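Local coordinates for protein particle-associated lyase (Acinetobacter bacteriophage AP22, PDB 4Y9V) that is a trimeric phage tailspike that binds, and probably cleaves as a lyase, the capsular polysaccharide of its host Acinetobacter baumannii, at residues Lys518-Ser532 with Pro611-Ile625. Numbering follows the deposited sequence.
Sequences KTRQMLQQGVVSVTS and PKTFNLYWESGIREI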
# COMPACT_ATOMS: atom_id res chain seq x y z
N LYS A 518 -29.91 5.59 7.39
CA LYS A 518 -29.90 5.32 5.96
C LYS A 518 -28.92 4.19 5.68
O LYS A 518 -27.82 4.15 6.22
CB LYS A 518 -29.57 6.59 5.21
CG LYS A 518 -30.67 7.65 5.41
CD LYS A 518 -30.34 9.01 4.84
CE LYS A 518 -31.59 9.87 4.90
NZ LYS A 518 -32.14 10.07 6.28
N THR A 519 -29.33 3.29 4.79
CA THR A 519 -28.53 2.13 4.47
C THR A 519 -28.41 1.92 2.99
O THR A 519 -29.24 2.32 2.19
CB THR A 519 -29.07 0.85 5.14
OG1 THR A 519 -30.23 0.40 4.49
CG2 THR A 519 -29.26 1.04 6.63
N ARG A 520 -27.33 1.19 2.60
CA ARG A 520 -27.24 0.53 1.32
C ARG A 520 -27.00 -0.93 1.63
O ARG A 520 -26.10 -1.26 2.40
CB ARG A 520 -26.12 1.07 0.44
CG ARG A 520 -26.24 2.47 -0.01
CD ARG A 520 -25.06 2.93 -0.83
NE ARG A 520 -25.21 4.29 -1.26
CZ ARG A 520 -24.31 5.02 -1.92
NH1 ARG A 520 -23.20 4.48 -2.23
NH2 ARG A 520 -24.54 6.29 -2.19
N GLN A 521 -27.84 -1.81 1.09
CA GLN A 521 -27.76 -3.23 1.34
C GLN A 521 -27.73 -3.95 -0.00
O GLN A 521 -28.54 -3.69 -0.89
CB GLN A 521 -28.94 -3.71 2.22
CG GLN A 521 -28.99 -2.94 3.53
CD GLN A 521 -30.06 -3.39 4.50
OE1 GLN A 521 -30.22 -4.59 4.75
NE2 GLN A 521 -30.77 -2.43 5.06
N MET A 522 -26.75 -4.86 -0.12
CA MET A 522 -26.36 -5.51 -1.36
C MET A 522 -27.55 -6.03 -2.14
O MET A 522 -28.43 -6.72 -1.61
CB MET A 522 -25.40 -6.68 -1.04
CG MET A 522 -24.80 -7.29 -2.30
SD MET A 522 -23.43 -8.41 -1.98
CE MET A 522 -24.28 -9.76 -1.15
N LEU A 523 -27.53 -5.74 -3.44
CA LEU A 523 -28.55 -6.26 -4.34
C LEU A 523 -28.40 -7.76 -4.50
O LEU A 523 -27.33 -8.35 -4.41
CB LEU A 523 -28.56 -5.54 -5.71
CG LEU A 523 -29.27 -4.14 -5.85
CD1 LEU A 523 -30.80 -4.08 -6.10
CD2 LEU A 523 -28.94 -3.22 -4.65
N GLN A 524 -29.55 -8.40 -4.72
CA GLN A 524 -29.65 -9.82 -5.08
C GLN A 524 -30.58 -9.91 -6.31
O GLN A 524 -31.36 -8.99 -6.57
CB GLN A 524 -30.17 -10.66 -3.94
CG GLN A 524 -29.18 -10.70 -2.76
CD GLN A 524 -29.75 -11.33 -1.54
OE1 GLN A 524 -29.64 -12.56 -1.32
NE2 GLN A 524 -30.36 -10.52 -0.69
N GLN A 525 -30.50 -11.00 -7.05
CA GLN A 525 -31.40 -11.15 -8.20
C GLN A 525 -31.39 -12.61 -8.58
O GLN A 525 -30.48 -13.37 -8.26
CB GLN A 525 -30.96 -10.29 -9.39
CG GLN A 525 -29.50 -10.54 -9.81
CD GLN A 525 -29.22 -9.77 -11.06
OE1 GLN A 525 -29.22 -10.35 -12.13
NE2 GLN A 525 -28.93 -8.48 -10.99
N GLY A 526 -32.42 -12.98 -9.37
CA GLY A 526 -32.54 -14.35 -9.82
C GLY A 526 -33.65 -14.51 -10.82
O GLY A 526 -34.31 -13.57 -11.26
N VAL A 527 -33.82 -15.80 -11.19
CA VAL A 527 -34.80 -16.24 -12.17
C VAL A 527 -35.53 -17.46 -11.58
O VAL A 527 -34.92 -18.26 -10.86
CB VAL A 527 -34.15 -16.61 -13.52
CG1 VAL A 527 -33.08 -17.69 -13.40
CG2 VAL A 527 -35.22 -16.98 -14.57
N VAL A 528 -36.78 -17.61 -11.94
CA VAL A 528 -37.53 -18.83 -11.62
C VAL A 528 -38.47 -19.11 -12.77
O VAL A 528 -39.27 -18.28 -13.18
CB VAL A 528 -38.28 -18.67 -10.28
CG1 VAL A 528 -39.18 -17.42 -10.21
CG2 VAL A 528 -39.03 -19.92 -9.93
N SER A 529 -38.41 -20.36 -13.27
CA SER A 529 -39.37 -20.81 -14.29
C SER A 529 -40.69 -21.14 -13.60
O SER A 529 -40.69 -21.79 -12.52
CB SER A 529 -38.84 -22.05 -15.00
OG SER A 529 -39.85 -22.64 -15.80
N VAL A 530 -41.77 -20.73 -14.19
CA VAL A 530 -43.13 -21.05 -13.73
C VAL A 530 -43.90 -21.64 -14.91
O VAL A 530 -43.60 -21.38 -16.08
CB VAL A 530 -43.87 -19.86 -13.13
CG1 VAL A 530 -43.15 -19.37 -11.87
CG2 VAL A 530 -44.07 -18.74 -14.13
N THR A 531 -44.92 -22.41 -14.57
CA THR A 531 -45.84 -22.97 -15.57
C THR A 531 -47.25 -22.64 -15.13
O THR A 531 -47.67 -22.98 -14.02
CB THR A 531 -45.64 -24.48 -15.71
OG1 THR A 531 -44.29 -24.74 -16.18
CG2 THR A 531 -46.61 -25.07 -16.71
N SER A 532 -47.99 -21.93 -15.97
CA SER A 532 -49.37 -21.64 -15.67
C SER A 532 -50.21 -22.92 -15.77
O SER A 532 -49.85 -23.88 -16.40
CB SER A 532 -49.91 -20.54 -16.56
OG SER A 532 -49.88 -21.00 -17.90
N PRO A 611 -51.80 -24.00 -20.62
CA PRO A 611 -50.57 -23.90 -19.78
C PRO A 611 -49.39 -23.42 -20.64
O PRO A 611 -49.19 -23.88 -21.77
CB PRO A 611 -50.34 -25.34 -19.30
CG PRO A 611 -51.75 -25.90 -19.23
CD PRO A 611 -52.38 -25.37 -20.51
N LYS A 612 -48.57 -22.55 -20.03
CA LYS A 612 -47.36 -22.03 -20.63
C LYS A 612 -46.23 -21.98 -19.59
O LYS A 612 -46.48 -21.60 -18.46
CB LYS A 612 -47.54 -20.58 -21.14
CG LYS A 612 -48.47 -20.43 -22.32
CD LYS A 612 -47.91 -20.85 -23.61
CE LYS A 612 -48.95 -21.34 -24.61
NZ LYS A 612 -48.43 -21.06 -25.97
N THR A 613 -45.02 -22.32 -20.04
CA THR A 613 -43.83 -22.27 -19.19
C THR A 613 -42.98 -21.07 -19.60
O THR A 613 -42.70 -20.86 -20.81
CB THR A 613 -43.02 -23.58 -19.31
OG1 THR A 613 -43.85 -24.67 -18.91
CG2 THR A 613 -41.76 -23.54 -18.48
N PHE A 614 -42.56 -20.26 -18.62
CA PHE A 614 -41.83 -19.03 -18.90
C PHE A 614 -41.09 -18.62 -17.64
O PHE A 614 -41.24 -19.24 -16.59
CB PHE A 614 -42.77 -17.95 -19.45
CG PHE A 614 -43.94 -17.65 -18.50
CD1 PHE A 614 -43.81 -16.70 -17.52
CD2 PHE A 614 -45.12 -18.35 -18.63
CE1 PHE A 614 -44.87 -16.46 -16.65
CE2 PHE A 614 -46.17 -18.11 -17.77
CZ PHE A 614 -46.04 -17.16 -16.78
N ASN A 615 -40.29 -17.57 -17.75
CA ASN A 615 -39.49 -17.09 -16.62
C ASN A 615 -40.10 -15.88 -15.94
O ASN A 615 -40.61 -14.95 -16.58
CB ASN A 615 -38.10 -16.71 -17.11
CG ASN A 615 -37.22 -17.91 -17.36
OD1 ASN A 615 -37.30 -18.91 -16.66
ND2 ASN A 615 -36.35 -17.76 -18.37
N LEU A 616 -39.93 -15.86 -14.62
CA LEU A 616 -40.05 -14.67 -13.80
C LEU A 616 -38.65 -14.33 -13.28
O LEU A 616 -37.90 -15.19 -12.88
CB LEU A 616 -41.04 -14.84 -12.65
CG LEU A 616 -42.48 -14.94 -13.10
CD1 LEU A 616 -43.39 -15.38 -12.00
CD2 LEU A 616 -42.95 -13.51 -13.54
N TYR A 617 -38.36 -13.04 -13.28
CA TYR A 617 -37.09 -12.50 -12.81
C TYR A 617 -37.36 -11.55 -11.67
O TYR A 617 -38.40 -10.88 -11.61
CB TYR A 617 -36.37 -11.76 -13.93
CG TYR A 617 -36.08 -12.61 -15.12
CD1 TYR A 617 -34.95 -13.40 -15.16
CD2 TYR A 617 -36.92 -12.63 -16.24
CE1 TYR A 617 -34.64 -14.19 -16.26
CE2 TYR A 617 -36.62 -13.39 -17.35
CZ TYR A 617 -35.47 -14.16 -17.38
OH TYR A 617 -35.20 -14.88 -18.51
N TRP A 618 -36.38 -11.42 -10.76
CA TRP A 618 -36.52 -10.54 -9.63
C TRP A 618 -35.16 -9.94 -9.27
O TRP A 618 -34.11 -10.54 -9.51
CB TRP A 618 -37.15 -11.28 -8.41
CG TRP A 618 -36.30 -12.44 -7.96
CD1 TRP A 618 -36.30 -13.72 -8.44
CD2 TRP A 618 -35.24 -12.37 -7.01
NE1 TRP A 618 -35.33 -14.47 -7.85
CE2 TRP A 618 -34.66 -13.65 -6.94
CE3 TRP A 618 -34.70 -11.37 -6.17
CZ2 TRP A 618 -33.58 -13.95 -6.10
CZ3 TRP A 618 -33.64 -11.67 -5.36
CH2 TRP A 618 -33.09 -12.95 -5.30
N GLU A 619 -35.25 -8.77 -8.64
CA GLU A 619 -34.10 -8.10 -8.06
C GLU A 619 -34.52 -7.44 -6.76
O GLU A 619 -35.59 -6.82 -6.71
CB GLU A 619 -33.55 -7.04 -9.03
CG GLU A 619 -32.25 -6.42 -8.54
CD GLU A 619 -31.62 -5.54 -9.55
OE1 GLU A 619 -31.33 -4.38 -9.09
OE2 GLU A 619 -31.44 -5.91 -10.72
N SER A 620 -33.70 -7.56 -5.73
CA SER A 620 -33.94 -6.92 -4.45
C SER A 620 -32.76 -6.00 -4.11
O SER A 620 -31.62 -6.26 -4.51
CB SER A 620 -34.10 -7.95 -3.36
OG SER A 620 -32.96 -8.77 -3.19
N GLY A 621 -33.02 -5.00 -3.29
CA GLY A 621 -31.94 -4.14 -2.80
C GLY A 621 -32.50 -3.05 -1.91
O GLY A 621 -33.71 -2.83 -1.87
N ILE A 622 -31.59 -2.33 -1.24
CA ILE A 622 -31.95 -1.12 -0.48
C ILE A 622 -30.85 -0.08 -0.76
O ILE A 622 -29.67 -0.41 -0.62
CB ILE A 622 -32.11 -1.38 1.02
CG1 ILE A 622 -33.24 -2.37 1.26
CG2 ILE A 622 -32.30 -0.07 1.76
CD1 ILE A 622 -33.40 -2.83 2.71
N ARG A 623 -31.23 1.12 -1.15
CA ARG A 623 -30.34 2.24 -1.45
C ARG A 623 -30.91 3.54 -0.90
O ARG A 623 -31.69 4.23 -1.58
CB ARG A 623 -30.11 2.42 -2.96
CG ARG A 623 -29.55 1.20 -3.65
CD ARG A 623 -28.13 0.86 -3.31
NE ARG A 623 -27.17 1.86 -3.80
CZ ARG A 623 -25.87 1.67 -3.99
NH1 ARG A 623 -25.11 2.63 -4.46
NH2 ARG A 623 -25.34 0.51 -3.72
N GLU A 624 -30.59 3.91 0.33
CA GLU A 624 -31.23 5.06 1.00
C GLU A 624 -30.32 6.27 1.18
O GLU A 624 -30.75 7.29 1.79
CB GLU A 624 -31.71 4.65 2.39
CG GLU A 624 -32.75 3.56 2.37
CD GLU A 624 -33.02 2.90 3.70
OE1 GLU A 624 -32.09 2.70 4.52
OE2 GLU A 624 -34.18 2.47 3.88
N ILE A 625 -29.09 6.24 0.78
CA ILE A 625 -28.20 7.42 0.96
C ILE A 625 -27.32 7.52 -0.26
O ILE A 625 -27.16 6.54 -0.99
CB ILE A 625 -27.39 7.27 2.23
CG1 ILE A 625 -26.66 8.55 2.60
CG2 ILE A 625 -26.49 6.09 2.17
CD1 ILE A 625 -26.01 8.50 3.97
OXT ILE A 625 -26.76 8.65 -0.45
O HOH W 1 -22.39 2.04 -2.87
O HOH W 2 -22.69 1.41 -3.19
O HOH W 3 -34.85 -17.35 -8.12
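Arg520 grips the C-terminal carboxylate of Ile625 side-on: NE (3.0 Å) and NH2 (2.9 Å) both donate to Ile625 O, which lies in the guanidinium plane. Its extended chain carries the guanidinium there, while Lys547 and Tyr548 of the third subunit hold Ile625 OXT. Arg623, bent at chi2 and chi3 (-70° and -68°), folds back so that its guanidinium covers Arg520 CD and sets NH1 over one face of the Arg520 guanidinium. The two planes are 13° apart, and water at one of two close alternative positions, accepting from both arginines, probably eases the like charges. Next to this, at the start of strand 518-531, Glu624 OE1 takes Thr519 N (2.8 Å) through its anti lone pair and Thr519 OG1 from above the carboxylate plane; Glu624 OE2 pairs with Lys552. Gln521 NE2 in turn donates to Thr519 OG1 and lies alongside Ile622 CD1. Paired backbone bonds continue antiparallel from Gln524-Ser620 to Val530-Phe614, after a beta bulge between Gln521 and Gln524. Trp618 lies flat against the opposite strand, one face under Gly526 N and Gln525 C; a water 2.9 Å from Trp618 NE1 accepts from it and donates to Val527 O. Val530 CG2 sits over the Phe614 ring, 3.9 Å from its centroid, a CH-pi contact, and CG1 meets Leu616 CD1. On the face that carries Arg520 and Arg623, Val527 CG2 touches Tyr617 CE1 (3.3 Å), and Thr531 OG1 bonds Thr613 OG1 (2.8 Å). At its N-terminal end, strand 518-531 also pairs in parallel with strand 486-496. This long antiparallel pair thus joins the pectin lyase-like beta-helix to the C-terminal Ig-like domain of the tailspike trimer.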